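Local coordinates for probable antibiotics synthesis protein (Thermus thermophilus, PDB 1V70), which is of unknown function but has a cupin fold, probably binds a metal ion and may take part in antibiotic synthesis, at residues 32-37 with 94-99; 53-58 with 69-74; 15-20 with 39-44; 62-67 with 81-86. All blocks are in the same frame, centred on the assembly; numbering follows the deposited sequence.

Overall arrangement
Contact 1 is the buried one: a strand pairing between 28-35 and 95-102, lined by leucines. Contact 2 is partly buried and runs from strand 50-55 of that five-stranded sheet to the chain leaving strand 67-71 of the four-stranded sheet. Its grip is one backbone bond plus packing. Contact 3 also links the two sheets but lies at the surface, where a methionine, a glutamine side chain and two waters do the work. Contact 4 pairs strands 60-64 and 85-88 inside the four-stranded sheet, and adds side-chain bonds from an arginine and a histidine. Tyr53 of contact 2 touches both contact 3, through Gln41, and contact 4, through His85.

Contact 1. Residues 32-37 with 94-99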
loop_
_atom_site.group_PDB
_atom_site.type_symbol
_atom_site.label_atom_id
_atom_site.label_comp_id
_atom_site.label_asym_id
_atom_site.label_seq_id
_atom_site.Cartn_x
_atom_site.Cartn_y
_atom_site.Cartn_z
ATOM N N LEU A 32 6.020 -1.549 6.920
ATOM C CA LEU A 32 5.311 -0.661 7.820
ATOM C C LEU A 32 6.421 0.160 8.469
ATOM O O LEU A 32 7.461 -0.390 8.842
ATOM C CB LEU A 32 4.576 -1.422 8.925
ATOM C CG LEU A 32 3.322 -2.226 8.597
ATOM C CD1 LEU A 32 2.806 -2.871 9.879
ATOM C CD2 LEU A 32 2.259 -1.319 7.990
ATOM N N TYR A 33 6.231 1.470 8.565
ATOM C CA TYR A 33 7.205 2.321 9.245
ATOM C C TYR A 33 6.469 2.813 10.480
ATOM O O TYR A 33 5.366 3.347 10.374
ATOM C CB TYR A 33 7.604 3.539 8.408
ATOM C CG TYR A 33 8.591 3.302 7.287
ATOM C CD1 TYR A 33 9.179 4.387 6.638
ATOM C CD2 TYR A 33 8.916 2.015 6.843
ATOM C CE1 TYR A 33 10.060 4.210 5.575
ATOM C CE2 TYR A 33 9.802 1.824 5.773
ATOM C CZ TYR A 33 10.366 2.930 5.145
ATOM O OH TYR A 33 11.224 2.772 4.079
ATOM N N ALA A 34 7.066 2.623 11.650
ATOM C CA ALA A 34 6.458 3.058 12.900
ATOM C C ALA A 34 7.358 4.132 13.488
ATOM O O ALA A 34 8.509 3.865 13.848
ATOM C CB ALA A 34 6.326 1.881 13.863
ATOM N N LEU A 35 6.826 5.347 13.574
ATOM C CA LEU A 35 7.584 6.485 14.074
ATOM C C LEU A 35 7.044 7.089 15.358
ATOM O O LEU A 35 5.893 7.514 15.424
ATOM C CB LEU A 35 7.634 7.603 13.021
ATOM C CG LEU A 35 8.247 7.352 11.642
ATOM C CD1 LEU A 35 7.274 6.583 10.762
ATOM C CD2 LEU A 35 8.573 8.695 10.997
ATOM N N LEU A 36 7.881 7.114 16.388
ATOM C CA LEU A 36 7.493 7.742 17.640
ATOM C C LEU A 36 7.772 9.227 17.400
ATOM O O LEU A 36 8.482 9.584 16.456
ATOM C CB LEU A 36 8.359 7.226 18.794
ATOM C CG LEU A 36 8.168 5.761 19.204
ATOM C CD1 LEU A 36 9.198 5.382 20.260
ATOM C CD2 LEU A 36 6.756 5.556 19.734
ATOM N N PRO A 37 7.204 10.111 18.232
ATOM C CA PRO A 37 7.442 11.545 18.055
ATOM C C PRO A 37 8.938 11.851 17.979
ATOM O O PRO A 37 9.719 11.366 18.798
ATOM C CB PRO A 37 6.793 12.151 19.293
ATOM C CG PRO A 37 5.635 11.249 19.524
ATOM C CD PRO A 37 6.229 9.870 19.311
ATOM N N PRO A 94 2.419 8.889 18.142
ATOM C CA PRO A 94 3.053 7.960 17.205
ATOM C C PRO A 94 2.381 8.012 15.835
ATOM O O PRO A 94 1.255 8.496 15.696
ATOM C CB PRO A 94 2.861 6.601 17.879
ATOM C CG PRO A 94 2.798 6.946 19.343
ATOM C CD PRO A 94 1.923 8.175 19.332
ATOM N N ALA A 95 3.083 7.520 14.823
ATOM C CA ALA A 95 2.553 7.472 13.469
ATOM C C ALA A 95 2.940 6.133 12.859
ATOM O O ALA A 95 4.011 5.593 13.153
ATOM C CB ALA A 95 3.117 8.619 12.631
ATOM N N LEU A 96 2.056 5.598 12.024
ATOM C CA LEU A 96 2.282 4.325 11.350
ATOM C C LEU A 96 2.021 4.519 9.864
ATOM O O LEU A 96 0.973 5.031 9.476
ATOM C CB LEU A 96 1.333 3.249 11.884
ATOM C CG LEU A 96 1.633 1.816 11.436
ATOM C CD1 LEU A 96 2.999 1.388 11.960
ATOM C CD2 LEU A 96 0.553 0.884 11.956
ATOM N N LEU A 97 2.975 4.095 9.043
ATOM C CA LEU A 97 2.858 4.235 7.597
ATOM C C LEU A 97 3.005 2.902 6.892
ATOM O O LEU A 97 3.718 2.020 7.368
ATOM C CB LEU A 97 3.962 5.152 7.062
ATOM C CG LEU A 97 4.233 6.460 7.801
ATOM C CD1 LEU A 97 5.442 7.144 7.185
ATOM C CD2 LEU A 97 3.001 7.345 7.742
ATOM N N LEU A 98 2.314 2.766 5.766
ATOM C CA LEU A 98 2.428 1.595 4.911
ATOM C C LEU A 98 3.320 2.168 3.809
ATOM O O LEU A 98 2.962 3.163 3.161
ATOM C CB LEU A 98 1.065 1.181 4.359
ATOM C CG LEU A 98 1.070 0.017 3.362
ATOM C CD1 LEU A 98 1.736 -1.205 3.973
ATOM C CD2 LEU A 98 -0.359 -0.300 2.958
ATOM N N VAL A 99 4.486 1.563 3.618
ATOM C CA VAL A 99 5.457 2.053 2.647
ATOM C C VAL A 99 5.819 0.999 1.617
ATOM O O VAL A 99 6.205 -0.119 1.970
ATOM C CB VAL A 99 6.748 2.511 3.369
ATOM C CG1 VAL A 99 7.679 3.220 2.396
ATOM C CG2 VAL A 99 6.395 3.417 4.539
#
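Tyr33 and Leu97 form a hydrogen-bonded antiparallel pair, and Leu35 and Ala95 form the next. Tyr33 N donates to Leu97 O at 2.8 Å with an N-H...O angle of 160°, and Leu97 N returns a bond to Tyr33 O. Leu35 N and Ala95 O are 2.9 Å apart, and Ala95 N completes that pair with Leu35 O. Leu32 with Leu98 and Ala34 with Leu96 are the non-hydrogen-bonded pairs. Here CA-H groups approach carbonyls, with Leu32 CA 3.2 Å from Leu97 O.

The aromatic contact is a CH-pi interaction. The Tyr33 side chain crosses that of Val99 at about a right angle. Val99 CG2 sits over the centre of the ring, 3.5 Å from the centroid and 12° off its normal. Val99 CG1 lies 3.9 Å from Tyr33 OH.

Apolar contacts line both faces. Leu35 CD1 meets Leu97 CD1 at 4.1 Å on the face that carries Tyr33. This face packs toward Tyr53 and Met17. On the other face Leu32 CD2 touches Leu98 CD1. That face packs on helix 6-9, and at Leu98 on Leu98 of the second subunit.

This is a pairing inside one sheet of the cupin beta-barrel. Apart from the Tyr33 hydroxyl, which bonds to Gln41, the side chains are apolar. The polar bonds across the contact are backbone to backbone. Backbones of the non-hydrogen-bonded pairs bond instead to strands 18-25 and 50-55 and the Leu56-Glu57 bulge.

Contact 2. Residues 53-58 with 69-74; sequences YYALEG and ALLAPG
Gly74 N donates to Ala55 O at 3.0 Å and 166°, where the chain beyond strand 69-71 passes beside Ala55. Pro73 CA adds a CA-H...O contact to the same oxygen at 3.3 Å. The two strands are not paired: their axes stay 8.7 Å apart at closest and diverge by 55°.

Ala55 CB points into the other segment. It rests 3.3 Å from Ala72 O. Leu71 CG, anti to the backbone N (chi1 -157°), is placed against the same CB. CD2 of Leu71 lies 3.9 Å from Tyr53 CB. The ring of Tyr53 leads away from here, and its hydroxyl bonds to Gln41. Tyr54 meets Gly74 by its outer part, with OH 3.5 Å from Gly74 CA and the ring set obliquely to the glycine. The Pro73 ring lies by Gly58, its CD 3.1 Å from Gly58 O. That carbonyl is buried here and has no polar partner in the model.

Leu56 and Glu57 both face Leu96 and form a classic beta bulge, where the chain turns a corner at Leu56. Strands 50-55 and 67-71 belong to different sheets, and the contact ties these two sheets of the cupin barrel together. Tyr54 and Leu56 pair with strand 95-102, Ala55 bonds to Met75, and Leu71 packs on Val60 of strand 60-64. Lys7 of the second subunit bonds to Pro73 O, and its Ile3 packs on Leu71.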
loop_
_atom_site.group_PDB
_atom_site.type_symbol
_atom_site.label_atom_id
_atom_site.label_comp_id
_atom_site.label_asym_id
_atom_site.label_seq_id
_atom_site.Cartn_x
_atom_site.Cartn_y
_atom_site.Cartn_z
ATOM N N TYR A 53 4.409 6.510 0.304
ATOM C CA TYR A 53 4.103 6.523 1.733
ATOM C C TYR A 53 2.593 6.677 1.879
ATOM O O TYR A 53 1.997 7.537 1.227
ATOM C CB TYR A 53 4.730 7.735 2.426
ATOM C CG TYR A 53 6.236 7.799 2.439
ATOM C CD1 TYR A 53 6.985 7.044 3.344
ATOM C CD2 TYR A 53 6.912 8.677 1.596
ATOM C CE1 TYR A 53 8.370 7.173 3.412
ATOM C CE2 TYR A 53 8.293 8.812 1.655
ATOM C CZ TYR A 53 9.014 8.063 2.565
ATOM O OH TYR A 53 10.377 8.231 2.645
ATOM N N TYR A 54 1.977 5.860 2.726
ATOM C CA TYR A 54 0.540 5.952 2.985
ATOM C C TYR A 54 0.366 6.009 4.502
ATOM O O TYR A 54 0.889 5.158 5.223
ATOM C CB TYR A 54 -0.204 4.738 2.426
ATOM C CG TYR A 54 -1.672 4.710 2.808
ATOM C CD1 TYR A 54 -2.582 5.593 2.229
ATOM C CD2 TYR A 54 -2.142 3.823 3.776
ATOM C CE1 TYR A 54 -3.927 5.593 2.605
ATOM C CE2 TYR A 54 -3.483 3.815 4.159
ATOM C CZ TYR A 54 -4.367 4.702 3.569
ATOM O OH TYR A 54 -5.695 4.692 3.936
ATOM N N ALA A 55 -0.350 7.016 4.990
ATOM C CA ALA A 55 -0.553 7.157 6.431
ATOM C C ALA A 55 -1.701 6.301 6.963
ATOM O O ALA A 55 -2.856 6.475 6.568
ATOM C CB ALA A 55 -0.784 8.632 6.785
ATOM N N LEU A 56 -1.370 5.373 7.859
ATOM C CA LEU A 56 -2.359 4.490 8.475
ATOM C C LEU A 56 -2.874 5.114 9.769
ATOM O O LEU A 56 -4.073 5.082 10.053
ATOM C CB LEU A 56 -1.735 3.128 8.788
ATOM C CG LEU A 56 -1.311 2.266 7.598
ATOM C CD1 LEU A 56 -0.419 1.133 8.087
ATOM C CD2 LEU A 56 -2.544 1.725 6.884
ATOM N N GLU A 57 -1.956 5.674 10.553
ATOM C CA GLU A 57 -2.261 6.287 11.858
ATOM C C GLU A 57 -1.347 7.471 12.084
ATOM O O GLU A 57 -0.175 7.462 11.732
ATOM C CB GLU A 57 -2.066 5.293 13.019
ATOM C CG GLU A 57 -2.868 3.999 12.904
ATOM C CD GLU A 57 -2.769 3.213 14.207
ATOM O OE1 GLU A 57 -1.669 3.093 14.728
ATOM O OE2 GLU A 57 -3.793 2.732 14.677
ATOM N N GLY A 58 -1.858 8.508 12.738
ATOM C CA GLY A 58 -1.037 9.660 13.055
ATOM C C GLY A 58 -0.746 10.535 11.855
ATOM O O GLY A 58 -1.317 10.352 10.777
ATOM N N ALA A 69 4.895 17.997 2.801
ATOM C CA ALA A 69 3.460 17.864 2.976
ATOM C C ALA A 69 3.145 17.202 4.304
ATOM O O ALA A 69 3.960 16.448 4.846
ATOM C CB ALA A 69 2.873 17.031 1.840
ATOM N N LEU A 70 1.967 17.506 4.834
ATOM C CA LEU A 70 1.511 16.905 6.076
ATOM C C LEU A 70 0.642 15.736 5.641
ATOM O O LEU A 70 -0.432 15.921 5.065
ATOM C CB LEU A 70 0.692 17.907 6.896
ATOM C CG LEU A 70 1.465 19.102 7.456
ATOM C CD1 LEU A 70 0.535 19.944 8.314
ATOM C CD2 LEU A 70 2.649 18.615 8.281
ATOM N N LEU A 71 1.130 14.532 5.898
ATOM C CA LEU A 71 0.425 13.321 5.523
ATOM C C LEU A 71 -0.400 12.816 6.705
ATOM O O LEU A 71 0.156 12.333 7.696
ATOM C CB LEU A 71 1.443 12.263 5.094
ATOM C CG LEU A 71 0.987 11.126 4.180
ATOM C CD1 LEU A 71 0.669 11.676 2.789
ATOM C CD2 LEU A 71 2.090 10.080 4.097
ATOM N N ALA A 72 -1.720 12.953 6.597
ATOM C CA ALA A 72 -2.655 12.506 7.629
ATOM C C ALA A 72 -3.252 11.167 7.188
ATOM O O ALA A 72 -3.152 10.792 6.020
ATOM C CB ALA A 72 -3.758 13.546 7.823
ATOM N N PRO A 73 -3.897 10.434 8.112
ATOM C CA PRO A 73 -4.483 9.135 7.762
ATOM C C PRO A 73 -5.335 9.152 6.496
ATOM O O PRO A 73 -6.228 9.989 6.345
ATOM C CB PRO A 73 -5.290 8.777 9.008
ATOM C CG PRO A 73 -4.492 9.404 10.107
ATOM C CD PRO A 73 -4.159 10.760 9.525
ATOM N N GLY A 74 -5.044 8.220 5.590
ATOM C CA GLY A 74 -5.782 8.127 4.343
ATOM C C GLY A 74 -5.097 8.813 3.175
ATOM O O GLY A 74 -5.531 8.678 2.032
#

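Contact 3. Residues 15-20 with 39-44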
loop_
_atom_site.group_PDB
_atom_site.type_symbol
_atom_site.label_atom_id
_atom_site.label_comp_id
_atom_site.label_asym_id
_atom_site.label_seq_id
_atom_site.Cartn_x
_atom_site.Cartn_y
_atom_site.Cartn_z
ATOM N N GLU A 15 14.752 3.554 20.103
ATOM C CA GLU A 15 16.052 4.024 19.601
ATOM C C GLU A 15 15.947 4.771 18.255
ATOM O O GLU A 15 16.634 5.757 18.027
ATOM C CB GLU A 15 16.998 2.824 19.460
ATOM C CG GLU A 15 18.383 3.218 18.931
ATOM C CD GLU A 15 19.235 3.790 20.052
ATOM O OE1 GLU A 15 18.768 4.665 20.760
ATOM O OE2 GLU A 15 20.392 3.392 20.169
ATOM N N LYS A 16 15.095 4.287 17.358
ATOM C CA LYS A 16 14.950 4.895 16.042
ATOM C C LYS A 16 13.676 4.383 15.390
ATOM O O LYS A 16 13.029 3.478 15.909
ATOM C CB LYS A 16 16.143 4.520 15.164
ATOM C CG LYS A 16 16.264 3.020 14.923
ATOM C CD LYS A 16 17.413 2.690 13.987
ATOM C CE LYS A 16 17.472 1.198 13.701
ATOM N NZ LYS A 16 18.578 0.852 12.766
ATOM N N MET A 17 13.320 4.962 14.250
ATOM C CA MET A 17 12.128 4.529 13.538
ATOM C C MET A 17 12.203 3.034 13.248
ATOM O O MET A 17 13.238 2.523 12.822
ATOM C CB MET A 17 11.989 5.289 12.218
ATOM C CG MET A 17 10.858 4.774 11.341
ATOM S SD MET A 17 10.798 5.566 9.729
ATOM C CE MET A 17 12.093 4.699 8.892
ATOM N N ALA A 18 11.097 2.338 13.475
ATOM C CA ALA A 18 11.047 0.909 13.217
ATOM C C ALA A 18 10.583 0.639 11.789
ATOM O O ALA A 18 9.609 1.233 11.317
ATOM C CB ALA A 18 10.101 0.233 14.204
ATOM N N LYS A 19 11.305 -0.238 11.099
ATOM C CA LYS A 19 10.959 -0.642 9.744
ATOM C C LYS A 19 10.530 -2.094 9.896
ATOM O O LYS A 19 11.323 -2.959 10.272
ATOM C CB LYS A 19 12.164 -0.514 8.812
ATOM C CG LYS A 19 12.600 0.930 8.591
ATOM C CD LYS A 19 13.750 1.046 7.596
ATOM C CE LYS A 19 13.330 0.646 6.189
ATOM N NZ LYS A 19 13.007 -0.804 6.072
ATOM N N ILE A 20 9.260 -2.348 9.617
ATOM C CA ILE A 20 8.678 -3.670 9.779
ATOM C C ILE A 20 8.347 -4.314 8.437
ATOM O O ILE A 20 7.379 -3.931 7.787
ATOM C CB ILE A 20 7.390 -3.550 10.619
ATOM C CG1 ILE A 20 7.712 -2.851 11.944
ATOM C CG2 ILE A 20 6.773 -4.919 10.845
ATOM C CD1 ILE A 20 6.533 -2.123 12.566
ATOM N N GLN A 39 10.996 10.900 15.625
ATOM C CA GLN A 39 11.717 9.961 14.779
ATOM C C GLN A 39 11.506 10.278 13.306
ATOM O O GLN A 39 10.589 11.024 12.941
ATOM C CB GLN A 39 11.293 8.527 15.100
ATOM C CG GLN A 39 11.594 8.147 16.543
ATOM C CD GLN A 39 11.432 6.669 16.807
ATOM O OE1 GLN A 39 10.527 6.029 16.276
ATOM N NE2 GLN A 39 12.301 6.120 17.650
ATOM N N ALA A 40 12.355 9.711 12.458
ATOM C CA ALA A 40 12.261 9.989 11.037
ATOM C C ALA A 40 13.082 9.054 10.172
ATOM O O ALA A 40 13.952 8.325 10.660
ATOM C CB ALA A 40 12.717 11.428 10.781
ATOM N N GLN A 41 12.771 9.063 8.881
ATOM C CA GLN A 41 13.547 8.374 7.917
ATOM C C GLN A 41 14.346 9.438 7.276
ATOM O O GLN A 41 13.831 10.379 6.688
ATOM C CB GLN A 41 12.626 7.743 6.872
ATOM C CG GLN A 41 13.498 7.032 5.733
ATOM C CD GLN A 41 12.650 6.204 4.792
ATOM O OE1 GLN A 41 11.749 6.682 4.117
ATOM N NE2 GLN A 41 13.009 4.907 4.721
ATOM N N LYS A 42 15.665 9.377 7.410
ATOM C CA LYS A 42 16.524 10.417 6.855
ATOM C C LYS A 42 16.308 10.536 5.357
ATOM O O LYS A 42 15.956 9.566 4.686
ATOM C CB LYS A 42 18.000 10.113 7.127
ATOM C CG LYS A 42 18.353 9.888 8.585
ATOM C CD LYS A 42 19.843 9.607 8.737
ATOM C CE LYS A 42 20.212 9.305 10.177
ATOM N NZ LYS A 42 19.514 8.087 10.677
ATOM N N VAL A 43 16.523 11.739 4.838
ATOM C CA VAL A 43 16.358 11.994 3.419
ATOM C C VAL A 43 17.358 11.173 2.625
ATOM O O VAL A 43 18.539 11.108 2.970
ATOM C CB VAL A 43 16.571 13.483 3.100
ATOM C CG1 VAL A 43 16.484 13.720 1.600
ATOM C CG2 VAL A 43 15.532 14.313 3.835
ATOM N N HIS A 44 16.886 10.534 1.564
ATOM C CA HIS A 44 17.811 9.818 0.721
ATOM C C HIS A 44 17.247 9.659 -0.687
ATOM O O HIS A 44 16.139 10.082 -0.989
ATOM C CB HIS A 44 18.041 8.451 1.363
ATOM C CG HIS A 44 16.754 7.669 1.357
ATOM N ND1 HIS A 44 16.556 6.578 0.578
ATOM C CD2 HIS A 44 15.619 7.842 2.164
ATOM C CE1 HIS A 44 15.344 6.101 0.912
ATOM N NE2 HIS A 44 14.758 6.838 1.859
HETATM O O HOH W 1 14.389 7.855 18.888
HETATM O O HOH W 2 14.758 8.072 14.068
#
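Met17 reaches Gln41 through two torsions: CG is anti to the backbone N (chi1 173°), and a bend at chi3 (79°) turns CE toward Gln41. CE then lies 3.7 Å from Gln41 CB, with Met17 SD at 4.0 Å from the same atom. Met17 thus meets the base of the Gln41 side chain. The amide end of Gln41 points to other partners: OE1 bonds to Tyr53 OH and NE2 to Tyr33 OH. In Gln39, CG is beside the backbone N (chi1 -61°) and the chain extends beyond it. Its amide is laid against the peptide that joins Lys16 and Met17, with Gln39 OE1 3.5 Å from Met17 CA.

The segments do not pair as strands. Segment 15-20 leads into an outer strand of the five-stranded sheet, and 40-44 is an outer strand of the four-stranded one. The contact therefore spans the two sheets of the cupin barrel along one side.

Two waters bridge the segments. One accepts a hydrogen bond from Gln39 NE2 at 3.0 Å and donates a weak one to Glu15 O. The second accepts weak bonds from Met17 N (3.4 Å) and Ala40 N (3.3 Å). Both ends of the Gln39 amide are also held by protein atoms, OE1 by Leu36 N and NE2 by Asn13 O.

Contact 4. Residues 62-67 with 81-86; sequences VRVGEE and AGAPHG
Arg63 and Gly86 form a hydrogen-bonded antiparallel pair in the four-stranded sheet of the cupin barrel, next to the type II' turn from Val64 to Glu67. Arg63 N lies 2.9 Å from Gly86 O, and Gly86 N donates back to Arg63 O. Gly65 N extends the ladder with a bond of 2.8 Å to Pro84 O.

His85 has its CG between the backbone N and the carbonyl carbon (chi1 63°), the crowded position for a side chain. The ring leads away from segment 62-67, while CB of His85 stays 3.3 Å from Arg63 O. Both ring nitrogens are engaged, NE2 by a hydrogen bond with Lys51. The ring also meets those of His44 and His46. The cluster resembles the metal site of many cupins, but here NE2 of His85 is bonded to Lys51, so a metal role is only a possibility.

Arg63 lies on the opposite face from His85. Its CG is anti to the backbone N, and an unusual chi2 of -91° turns CD so that it passes 3.8 Å from Pro84 O. The guanidinium folds back over the turn. NE donates to Gly65 O, which lies out of the guanidinium plane, and NH2 adds a weak bond to the same oxygen. Val64, on the His85 face, brings CG1 to 4.3 Å from Ala83 CB. Ala83 O takes the ND1 bond of His85 almost straight, 3.0 Å long at 172°, and lies in the plane of the imidazole.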
loop_
_atom_site.group_PDB
_atom_site.type_symbol
_atom_site.label_atom_id
_atom_site.label_comp_id
_atom_site.label_asym_id
_atom_site.label_seq_id
_atom_site.Cartn_x
_atom_site.Cartn_y
_atom_site.Cartn_z
ATOM N N VAL A 62 6.107 14.616 5.174
ATOM C CA VAL A 62 6.824 13.925 4.112
ATOM C C VAL A 62 7.531 14.950 3.237
ATOM O O VAL A 62 6.958 15.988 2.894
ATOM C CB VAL A 62 5.869 13.064 3.232
ATOM C CG1 VAL A 62 4.767 13.931 2.651
ATOM C CG2 VAL A 62 6.653 12.382 2.123
ATOM N N ARG A 63 8.784 14.669 2.902
ATOM C CA ARG A 63 9.563 15.559 2.051
ATOM C C ARG A 63 9.901 14.821 0.768
ATOM O O ARG A 63 10.389 13.687 0.802
ATOM C CB ARG A 63 10.853 15.986 2.768
ATOM C CG ARG A 63 11.756 16.945 1.978
ATOM C CD ARG A 63 12.781 16.203 1.129
ATOM N NE ARG A 63 13.614 17.112 0.337
ATOM C CZ ARG A 63 14.581 17.890 0.823
ATOM N NH1 ARG A 63 14.871 17.891 2.118
ATOM N NH2 ARG A 63 15.260 18.681 0.001
ATOM N N VAL A 64 9.606 15.450 -0.364
ATOM C CA VAL A 64 9.920 14.877 -1.666
ATOM C C VAL A 64 10.411 16.027 -2.527
ATOM O O VAL A 64 9.665 16.967 -2.802
ATOM C CB VAL A 64 8.689 14.233 -2.342
ATOM C CG1 VAL A 64 9.075 13.706 -3.716
ATOM C CG2 VAL A 64 8.149 13.100 -1.476
ATOM N N GLY A 65 11.672 15.960 -2.936
ATOM C CA GLY A 65 12.222 17.030 -3.747
ATOM C C GLY A 65 12.261 18.320 -2.950
ATOM O O GLY A 65 12.726 18.336 -1.811
ATOM N N GLU A 66 11.751 19.400 -3.534
ATOM C CA GLU A 66 11.761 20.705 -2.856
ATOM C C GLU A 66 10.409 21.039 -2.211
ATOM O O GLU A 66 10.095 22.199 -1.984
ATOM C CB GLU A 66 12.130 21.803 -3.873
ATOM C CG GLU A 66 13.294 21.394 -4.790
ATOM C CD GLU A 66 13.756 22.565 -5.644
ATOM O OE1 GLU A 66 12.991 23.503 -5.846
ATOM O OE2 GLU A 66 14.880 22.511 -6.131
ATOM N N GLU A 67 9.616 20.018 -1.900
ATOM C CA GLU A 67 8.310 20.238 -1.291
ATOM C C GLU A 67 8.087 19.330 -0.080
ATOM O O GLU A 67 8.627 18.226 -0.011
ATOM C CB GLU A 67 7.215 19.976 -2.333
ATOM C CG GLU A 67 5.804 20.392 -1.932
ATOM C CD GLU A 67 4.771 20.001 -2.978
ATOM O OE1 GLU A 67 4.064 20.892 -3.500
ATOM O OE2 GLU A 67 4.665 18.793 -3.280
ATOM N N ALA A 81 11.854 7.780 -8.292
ATOM C CA ALA A 81 13.276 7.465 -8.290
ATOM C C ALA A 81 14.080 8.710 -8.639
ATOM O O ALA A 81 13.724 9.455 -9.555
ATOM C CB ALA A 81 13.562 6.358 -9.299
ATOM N N GLY A 82 15.161 8.936 -7.901
ATOM C CA GLY A 82 16.005 10.088 -8.152
ATOM C C GLY A 82 15.693 11.299 -7.292
ATOM O O GLY A 82 16.528 12.190 -7.140
ATOM N N ALA A 83 14.490 11.338 -6.727
ATOM C CA ALA A 83 14.094 12.461 -5.890
ATOM C C ALA A 83 14.461 12.245 -4.429
ATOM O O ALA A 83 14.205 11.180 -3.866
ATOM C CB ALA A 83 12.594 12.696 -6.009
ATOM N N PRO A 84 15.094 13.248 -3.799
ATOM C CA PRO A 84 15.458 13.099 -2.389
ATOM C C PRO A 84 14.143 13.049 -1.616
ATOM O O PRO A 84 13.245 13.856 -1.859
ATOM C CB PRO A 84 16.256 14.370 -2.104
ATOM C CG PRO A 84 16.886 14.665 -3.442
ATOM C CD PRO A 84 15.733 14.441 -4.383
ATOM N N HIS A 85 14.014 12.098 -0.700
ATOM C CA HIS A 85 12.774 11.982 0.057
ATOM C C HIS A 85 12.993 11.459 1.469
ATOM O O HIS A 85 13.959 10.746 1.741
ATOM C CB HIS A 85 11.798 11.050 -0.673
ATOM C CG HIS A 85 12.297 9.646 -0.797
ATOM N ND1 HIS A 85 13.256 9.275 -1.715
ATOM C CD2 HIS A 85 12.029 8.538 -0.066
ATOM C CE1 HIS A 85 13.561 8.001 -1.540
ATOM N NE2 HIS A 85 12.831 7.533 -0.545
ATOM N N GLY A 86 12.080 11.821 2.360
ATOM C CA GLY A 86 12.164 11.367 3.733
ATOM C C GLY A 86 10.854 11.646 4.435
ATOM O O GLY A 86 9.942 12.233 3.848
#